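Local coordinates for protein inositol-1-monophosphatase (Nostoc sp., PDB 5ZHH) that probably hydrolyses inositol monophosphates to free inositol and phosphate, as a metal-dependent phosphatase of the inositol monophosphatase family, at residues 114-119 and 217-222; 67-71 and 212-216. The contacts are given in a common frame with arbitrary orientation. Residues are numbered along the deposited sequence.

Contact 1. Residues 114-119 and 217-222; sequences PQVGVI and VAGVIL
Strand 114-119 passes across helix 217-222 at a signed angle of -108°, with the axes only 6.2 Å apart. The hollow is at Gly117: its CA lies 3.7 Å from Ala218 CA and equally 3.7 Å from Ala218 CB, while Gly117 N meets Ile221 CG2 at 3.5 Å. An ideal CB there would run into Ala218 O and Ile221 CG2. Gln115 (-132/-22) and Val116 both face Leu108 in a classic beta bulge, so both point away from the helix. This is the alpha-on-beta layering of the inositol monophosphatase fold, Val118 packing the opposite sheet face against helix 3-25. Pro114 and Ile119 wall the hollow. Pro114 CB touches Val217 O (3.5 Å) and its CG Val220 CG1 (4.0 Å). Ile119 (mt) sets CG1 3.9 Å from Ala218 CB and CD1 3.6 Å from Gly219 CA. Ile221 (tp) wedges beneath the bulge, CD1 3.7 Å from Pro114 O and CG1 3.6 Å from Gln115 O.

Contact 2. Residues 67-71 and 212-216; sequences ILAEE and SPWDV
Past the strand that carries Ile67 and Leu68, the chain bends at Glu70 (-66/-50) and meets the first turn of helix 213-225, with Ala69 CA and Trp214 CA 6.5 Å apart. Ser212 precedes that turn in an extended conformation (-112/158). It is tied to Asp215 twice: Ser212 O accepts Asp215 N at 3.0 Å, and Ser212 N donates to Asp215 OD2 at 3.2 Å. Pro213, in the weakly bonded first turn, rests its CB 3.9 Å from CD2 of Leu68, whose side chain is tp. Trp214, with chi1 at 44° (p) and chi2 at 85°, swings its indole into the angle between strand and turn and gives the largest single share of the buried surface. The backbone passes over one ring face, with Glu70 CA above it and Ala69 C 4.0 Å from Trp214 CZ3; Glu70 CB closes to 3.4 Å from Trp214 CZ2. Leu68 CG sits near the ring plane at the edge, 4.0 Å from Trp214 CE3. Asp215 (m) turns its carboxylate toward Asp87 and Asp90; the Asp of the family's Trp-Asp motif is a metal ligand in relatives, and this cluster is consistent with that site. Val216 N returns to Pro213 O at 3.0 Å, a second i-to-i-3 bond, and its side chain packs on Ile211 and Ile240. Strand 66-69 itself lies between strands 73-75 and 82-90, Ile67 is buried against helix 44-61, and Trp214 also touches Asp87 of strand 82-90.

Contacts 1 and 2 follow one another along helix 213-225: Val216 ends the second and Val217 begins the first, and their centres lie 12 Å apart. Both set the helix against the same mixed sheet, contact 2 through its first turn, at the surface by strand 66-69, and contact 1 through the next turns, buried against strand 113-121. Along the chain the two pairings cross. Between them they span the Trp-Asp-x-x-Ala-Gly signature. From the other side of contact 2, Glu70 faces the same carboxylate cluster, its OE1 6.5 Å from Asp215 OD1; in relatives, carboxylates placed like these surround magnesium ions, so this end of the helix probably borders the active site.

Contact 1. Residues 114-119 and 217-222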
ATOM      1  N   PRO A 114     -32.598   3.950  -1.516  1.00 33.40           N
ATOM      2  CA  PRO A 114     -31.227   3.415  -1.506  1.00 32.20           C
ATOM      3  C   PRO A 114     -31.091   2.236  -0.552  1.00 31.28           C
ATOM      4  O   PRO A 114     -31.416   2.334   0.633  1.00 31.49           O
ATOM      5  CB  PRO A 114     -30.384   4.610  -1.043  1.00 31.75           C
ATOM      6  CG  PRO A 114     -31.232   5.829  -1.350  1.00 32.59           C
ATOM      7  CD  PRO A 114     -32.650   5.375  -1.142  1.00 30.76           C
ATOM      8  N   GLN A 115     -30.602   1.109  -1.074  1.00 30.27           N
ATOM      9  CA  GLN A 115     -30.485  -0.109  -0.278  1.00 29.73           C
ATOM     10  C   GLN A 115     -29.137  -0.803  -0.380  1.00 31.11           C
ATOM     11  O   GLN A 115     -28.816  -1.606   0.509  1.00 30.55           O
ATOM     12  CB  GLN A 115     -31.579  -1.113  -0.670  1.00 34.19           C
ATOM     13  CG  GLN A 115     -32.985  -0.689  -0.276  1.00 36.98           C
ATOM     14  CD  GLN A 115     -33.247  -0.822   1.216  1.00 39.09           C
ATOM     15  OE1 GLN A 115     -33.661  -1.878   1.693  1.00 41.42           O
ATOM     16  NE2 GLN A 115     -33.018   0.254   1.957  1.00 36.75           N
ATOM     17  N   VAL A 116     -28.360  -0.570  -1.435  1.00 30.12           N
ATOM     18  CA  VAL A 116     -27.024  -1.139  -1.579  1.00 32.21           C
ATOM     19  C   VAL A 116     -26.095  -0.046  -2.074  1.00 32.35           C
ATOM     20  O   VAL A 116     -26.436   0.696  -3.000  1.00 32.22           O
ATOM     21  CB  VAL A 116     -26.994  -2.334  -2.555  1.00 33.39           C
ATOM     22  CG1 VAL A 116     -25.577  -2.882  -2.675  1.00 29.75           C
ATOM     23  CG2 VAL A 116     -27.958  -3.422  -2.111  1.00 35.08           C
ATOM     24  N   GLY A 117     -24.910   0.038  -1.476  1.00 28.65           N
ATOM     25  CA  GLY A 117     -23.968   1.055  -1.894  1.00 29.27           C
ATOM     26  C   GLY A 117     -22.520   0.625  -1.823  1.00 29.60           C
ATOM     27  O   GLY A 117     -22.082   0.038  -0.828  1.00 28.45           O
ATOM     28  N   VAL A 118     -21.773   0.896  -2.887  1.00 26.48           N
ATOM     29  CA  VAL A 118     -20.330   0.700  -2.905  1.00 24.31           C
ATOM     30  C   VAL A 118     -19.682   1.964  -3.444  1.00 24.35           C
ATOM     31  O   VAL A 118     -20.085   2.475  -4.495  1.00 26.20           O
ATOM     32  CB  VAL A 118     -19.907  -0.521  -3.749  1.00 26.31           C
ATOM     33  CG1 VAL A 118     -18.402  -0.638  -3.740  1.00 25.65           C
ATOM     34  CG2 VAL A 118     -20.533  -1.803  -3.193  1.00 23.64           C
ATOM     35  N   ILE A 119     -18.684   2.467  -2.722  1.00 24.31           N
ATOM     36  CA  ILE A 119     -17.907   3.633  -3.128  1.00 23.75           C
ATOM     37  C   ILE A 119     -16.441   3.256  -3.026  1.00 25.73           C
ATOM     38  O   ILE A 119     -15.976   2.852  -1.953  1.00 26.61           O
ATOM     39  CB  ILE A 119     -18.223   4.858  -2.253  1.00 25.39           C
ATOM     40  CG1 ILE A 119     -19.693   5.237  -2.423  1.00 22.50           C
ATOM     41  CG2 ILE A 119     -17.316   6.037  -2.605  1.00 26.92           C
ATOM     42  CD1 ILE A 119     -20.206   6.210  -1.354  1.00 21.08           C
ATOM     43  N   VAL A 217     -26.683   8.028  -4.024  1.00 29.01           N
ATOM     44  CA  VAL A 217     -27.466   6.850  -3.645  1.00 29.76           C
ATOM     45  C   VAL A 217     -26.612   5.866  -2.846  1.00 29.37           C
ATOM     46  O   VAL A 217     -27.010   5.407  -1.769  1.00 28.46           O
ATOM     47  CB  VAL A 217     -28.086   6.186  -4.890  1.00 29.79           C
ATOM     48  CG1 VAL A 217     -28.569   4.771  -4.561  1.00 30.13           C
ATOM     49  CG2 VAL A 217     -29.238   7.028  -5.409  1.00 30.58           C
ATOM     50  N   ALA A 218     -25.414   5.548  -3.346  1.00 26.99           N
ATOM     51  CA  ALA A 218     -24.552   4.609  -2.627  1.00 27.93           C
ATOM     52  C   ALA A 218     -24.172   5.146  -1.252  1.00 29.48           C
ATOM     53  O   ALA A 218     -24.211   4.410  -0.257  1.00 26.71           O
ATOM     54  CB  ALA A 218     -23.294   4.312  -3.440  1.00 26.90           C
ATOM     55  N   GLY A 219     -23.824   6.436  -1.175  1.00 30.29           N
ATOM     56  CA  GLY A 219     -23.403   7.016   0.089  1.00 24.23           C
ATOM     57  C   GLY A 219     -24.518   7.115   1.106  1.00 24.80           C
ATOM     58  O   GLY A 219     -24.267   7.042   2.313  1.00 27.68           O
ATOM     59  N   VAL A 220     -25.760   7.277   0.645  1.00 25.19           N
ATOM     60  CA  VAL A 220     -26.878   7.430   1.573  1.00 26.20           C
ATOM     61  C   VAL A 220     -27.069   6.158   2.394  1.00 27.97           C
ATOM     62  O   VAL A 220     -27.177   6.208   3.626  1.00 26.93           O
ATOM     63  CB  VAL A 220     -28.159   7.828   0.818  1.00 26.13           C
ATOM     64  CG1 VAL A 220     -29.387   7.592   1.683  1.00 26.50           C
ATOM     65  CG2 VAL A 220     -28.091   9.304   0.404  1.00 24.72           C
ATOM     66  N   ILE A 221     -27.103   4.996   1.732  1.00 28.08           N
ATOM     67  CA  ILE A 221     -27.319   3.759   2.481  1.00 29.25           C
ATOM     68  C   ILE A 221     -26.088   3.415   3.311  1.00 28.50           C
ATOM     69  O   ILE A 221     -26.205   2.932   4.444  1.00 28.40           O
ATOM     70  CB  ILE A 221     -27.732   2.604   1.543  1.00 30.99           C
ATOM     71  CG1 ILE A 221     -27.995   1.329   2.351  1.00 31.26           C
ATOM     72  CG2 ILE A 221     -26.677   2.323   0.480  1.00 28.31           C
ATOM     73  CD1 ILE A 221     -29.117   1.464   3.379  1.00 32.18           C
ATOM     74  N   LEU A 222     -24.891   3.679   2.775  1.00 26.73           N
ATOM     75  CA  LEU A 222     -23.664   3.512   3.549  1.00 27.66           C
ATOM     76  C   LEU A 222     -23.728   4.294   4.850  1.00 27.46           C
ATOM     77  O   LEU A 222     -23.443   3.761   5.929  1.00 27.08           O
ATOM     78  CB  LEU A 222     -22.463   3.979   2.727  1.00 26.08           C
ATOM     79  CG  LEU A 222     -21.102   3.821   3.407  1.00 26.10           C
ATOM     80  CD1 LEU A 222     -20.686   2.342   3.387  1.00 24.37           C
ATOM     81  CD2 LEU A 222     -20.044   4.692   2.737  1.00 25.93           C
TER

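Contact 2. Residues 67-71 and 212-216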
ATOM      1  N   ILE A  67     -30.883   0.772 -15.163  1.00 36.52           N
ATOM      2  CA  ILE A  67     -29.684   1.552 -14.871  1.00 37.24           C
ATOM      3  C   ILE A  67     -29.973   3.040 -15.026  1.00 38.56           C
ATOM      4  O   ILE A  67     -30.647   3.453 -15.977  1.00 35.91           O
ATOM      5  CB  ILE A  67     -28.517   1.156 -15.798  1.00 39.18           C
ATOM      6  CG1 ILE A  67     -28.263  -0.353 -15.750  1.00 40.43           C
ATOM      7  CG2 ILE A  67     -27.257   1.934 -15.419  1.00 37.88           C
ATOM      8  CD1 ILE A  67     -27.911  -0.866 -14.389  1.00 41.61           C
ATOM      9  N   LEU A  68     -29.493   3.837 -14.069  1.00 37.00           N
ATOM     10  CA  LEU A  68     -29.457   5.293 -14.172  1.00 41.70           C
ATOM     11  C   LEU A  68     -28.006   5.769 -14.150  1.00 46.25           C
ATOM     12  O   LEU A  68     -27.265   5.461 -13.209  1.00 41.88           O
ATOM     13  CB  LEU A  68     -30.253   5.959 -13.049  1.00 39.62           C
ATOM     14  CG  LEU A  68     -30.307   7.489 -13.157  1.00 40.64           C
ATOM     15  CD1 LEU A  68     -31.063   7.933 -14.404  1.00 40.97           C
ATOM     16  CD2 LEU A  68     -30.945   8.074 -11.906  1.00 40.71           C
ATOM     17  N   ALA A  69     -27.608   6.538 -15.164  1.00 48.13           N
ATOM     18  CA  ALA A  69     -26.269   7.114 -15.202  1.00 51.39           C
ATOM     19  C   ALA A  69     -26.294   8.386 -16.036  1.00 54.24           C
ATOM     20  O   ALA A  69     -27.166   8.575 -16.888  1.00 55.07           O
ATOM     21  CB  ALA A  69     -25.237   6.128 -15.761  1.00 51.80           C
ATOM     22  N   GLU A  70     -25.317   9.262 -15.787  1.00 56.13           N
ATOM     23  CA  GLU A  70     -25.286  10.545 -16.485  1.00 59.81           C
ATOM     24  C   GLU A  70     -25.032  10.365 -17.978  1.00 63.12           C
ATOM     25  O   GLU A  70     -25.760  10.919 -18.811  1.00 64.31           O
ATOM     26  CB  GLU A  70     -24.225  11.462 -15.873  1.00 59.73           C
ATOM     27  CG  GLU A  70     -24.106  12.813 -16.566  1.00 61.05           C
ATOM     28  CD  GLU A  70     -23.158  13.757 -15.849  1.00 61.87           C
ATOM     29  OE1 GLU A  70     -22.246  13.272 -15.147  1.00 61.83           O
ATOM     30  OE2 GLU A  70     -23.330  14.988 -15.986  1.00 62.34           O
ATOM     31  N   GLU A  71     -24.003   9.598 -18.338  1.00 64.18           N
ATOM     32  CA  GLU A  71     -23.599   9.506 -19.738  1.00 67.84           C
ATOM     33  C   GLU A  71     -24.494   8.550 -20.521  1.00 66.34           C
ATOM     34  O   GLU A  71     -25.115   8.936 -21.518  1.00 65.60           O
ATOM     35  CB  GLU A  71     -22.134   9.073 -19.830  1.00 72.33           C
ATOM     36  CG  GLU A  71     -21.613   9.029 -21.260  1.00 77.67           C
ATOM     37  CD  GLU A  71     -21.778  10.374 -21.969  1.00 82.33           C
ATOM     38  OE1 GLU A  71     -21.364  11.416 -21.377  1.00 82.82           O
ATOM     39  OE2 GLU A  71     -22.357  10.396 -23.096  1.00 84.21           O
ATOM     40  N   SER A 212     -26.794  15.028  -8.010  1.00 35.80           N
ATOM     41  CA  SER A 212     -27.493  14.078  -8.855  1.00 39.75           C
ATOM     42  C   SER A 212     -27.638  12.742  -8.141  1.00 36.71           C
ATOM     43  O   SER A 212     -26.879  12.437  -7.215  1.00 30.87           O
ATOM     44  CB  SER A 212     -26.730  13.882 -10.171  1.00 44.54           C
ATOM     45  OG  SER A 212     -26.654  15.100 -10.894  1.00 46.16           O
ATOM     46  N   PRO A 213     -28.608  11.915  -8.547  1.00 37.84           N
ATOM     47  CA  PRO A 213     -28.813  10.641  -7.837  1.00 35.35           C
ATOM     48  C   PRO A 213     -27.579   9.762  -7.796  1.00 33.51           C
ATOM     49  O   PRO A 213     -27.255   9.205  -6.738  1.00 30.76           O
ATOM     50  CB  PRO A 213     -29.947   9.981  -8.634  1.00 35.10           C
ATOM     51  CG  PRO A 213     -30.681  11.118  -9.252  1.00 36.24           C
ATOM     52  CD  PRO A 213     -29.632  12.141  -9.582  1.00 38.46           C
ATOM     53  N   TRP A 214     -26.852   9.652  -8.909  1.00 31.89           N
ATOM     54  CA  TRP A 214     -25.685   8.778  -8.916  1.00 32.29           C
ATOM     55  C   TRP A 214     -24.586   9.283  -7.988  1.00 33.24           C
ATOM     56  O   TRP A 214     -23.719   8.498  -7.599  1.00 33.96           O
ATOM     57  CB  TRP A 214     -25.145   8.632 -10.337  1.00 31.20           C
ATOM     58  CG  TRP A 214     -25.084   9.924 -11.075  1.00 34.87           C
ATOM     59  CD1 TRP A 214     -24.074  10.844 -11.041  1.00 35.75           C
ATOM     60  CD2 TRP A 214     -26.068  10.438 -11.976  1.00 35.73           C
ATOM     61  NE1 TRP A 214     -24.381  11.910 -11.858  1.00 36.43           N
ATOM     62  CE2 TRP A 214     -25.597  11.681 -12.446  1.00 38.09           C
ATOM     63  CE3 TRP A 214     -27.307   9.970 -12.426  1.00 38.31           C
ATOM     64  CZ2 TRP A 214     -26.323  12.464 -13.342  1.00 39.53           C
ATOM     65  CZ3 TRP A 214     -28.024  10.743 -13.316  1.00 39.35           C
ATOM     66  CH2 TRP A 214     -27.530  11.977 -13.767  1.00 41.19           C
ATOM     67  N   ASP A 215     -24.627  10.560  -7.598  1.00 32.42           N
ATOM     68  CA  ASP A 215     -23.654  11.079  -6.640  1.00 33.30           C
ATOM     69  C   ASP A 215     -23.911  10.581  -5.223  1.00 28.75           C
ATOM     70  O   ASP A 215     -22.974  10.528  -4.417  1.00 29.15           O
ATOM     71  CB  ASP A 215     -23.662  12.615  -6.610  1.00 40.47           C
ATOM     72  CG  ASP A 215     -23.200  13.259  -7.916  1.00 46.42           C
ATOM     73  OD1 ASP A 215     -22.361  12.670  -8.632  1.00 45.73           O
ATOM     74  OD2 ASP A 215     -23.661  14.396  -8.188  1.00 47.58           O
ATOM     75  N   VAL A 216     -25.159  10.269  -4.870  1.00 28.74           N
ATOM     76  CA  VAL A 216     -25.516  10.144  -3.461  1.00 28.59           C
ATOM     77  C   VAL A 216     -26.131   8.800  -3.084  1.00 27.83           C
ATOM     78  O   VAL A 216     -26.112   8.454  -1.892  1.00 26.66           O
ATOM     79  CB  VAL A 216     -26.454  11.291  -3.021  1.00 27.88           C
ATOM     80  CG1 VAL A 216     -25.796  12.648  -3.265  1.00 27.99           C
ATOM     81  CG2 VAL A 216     -27.792  11.205  -3.737  1.00 29.27           C
TER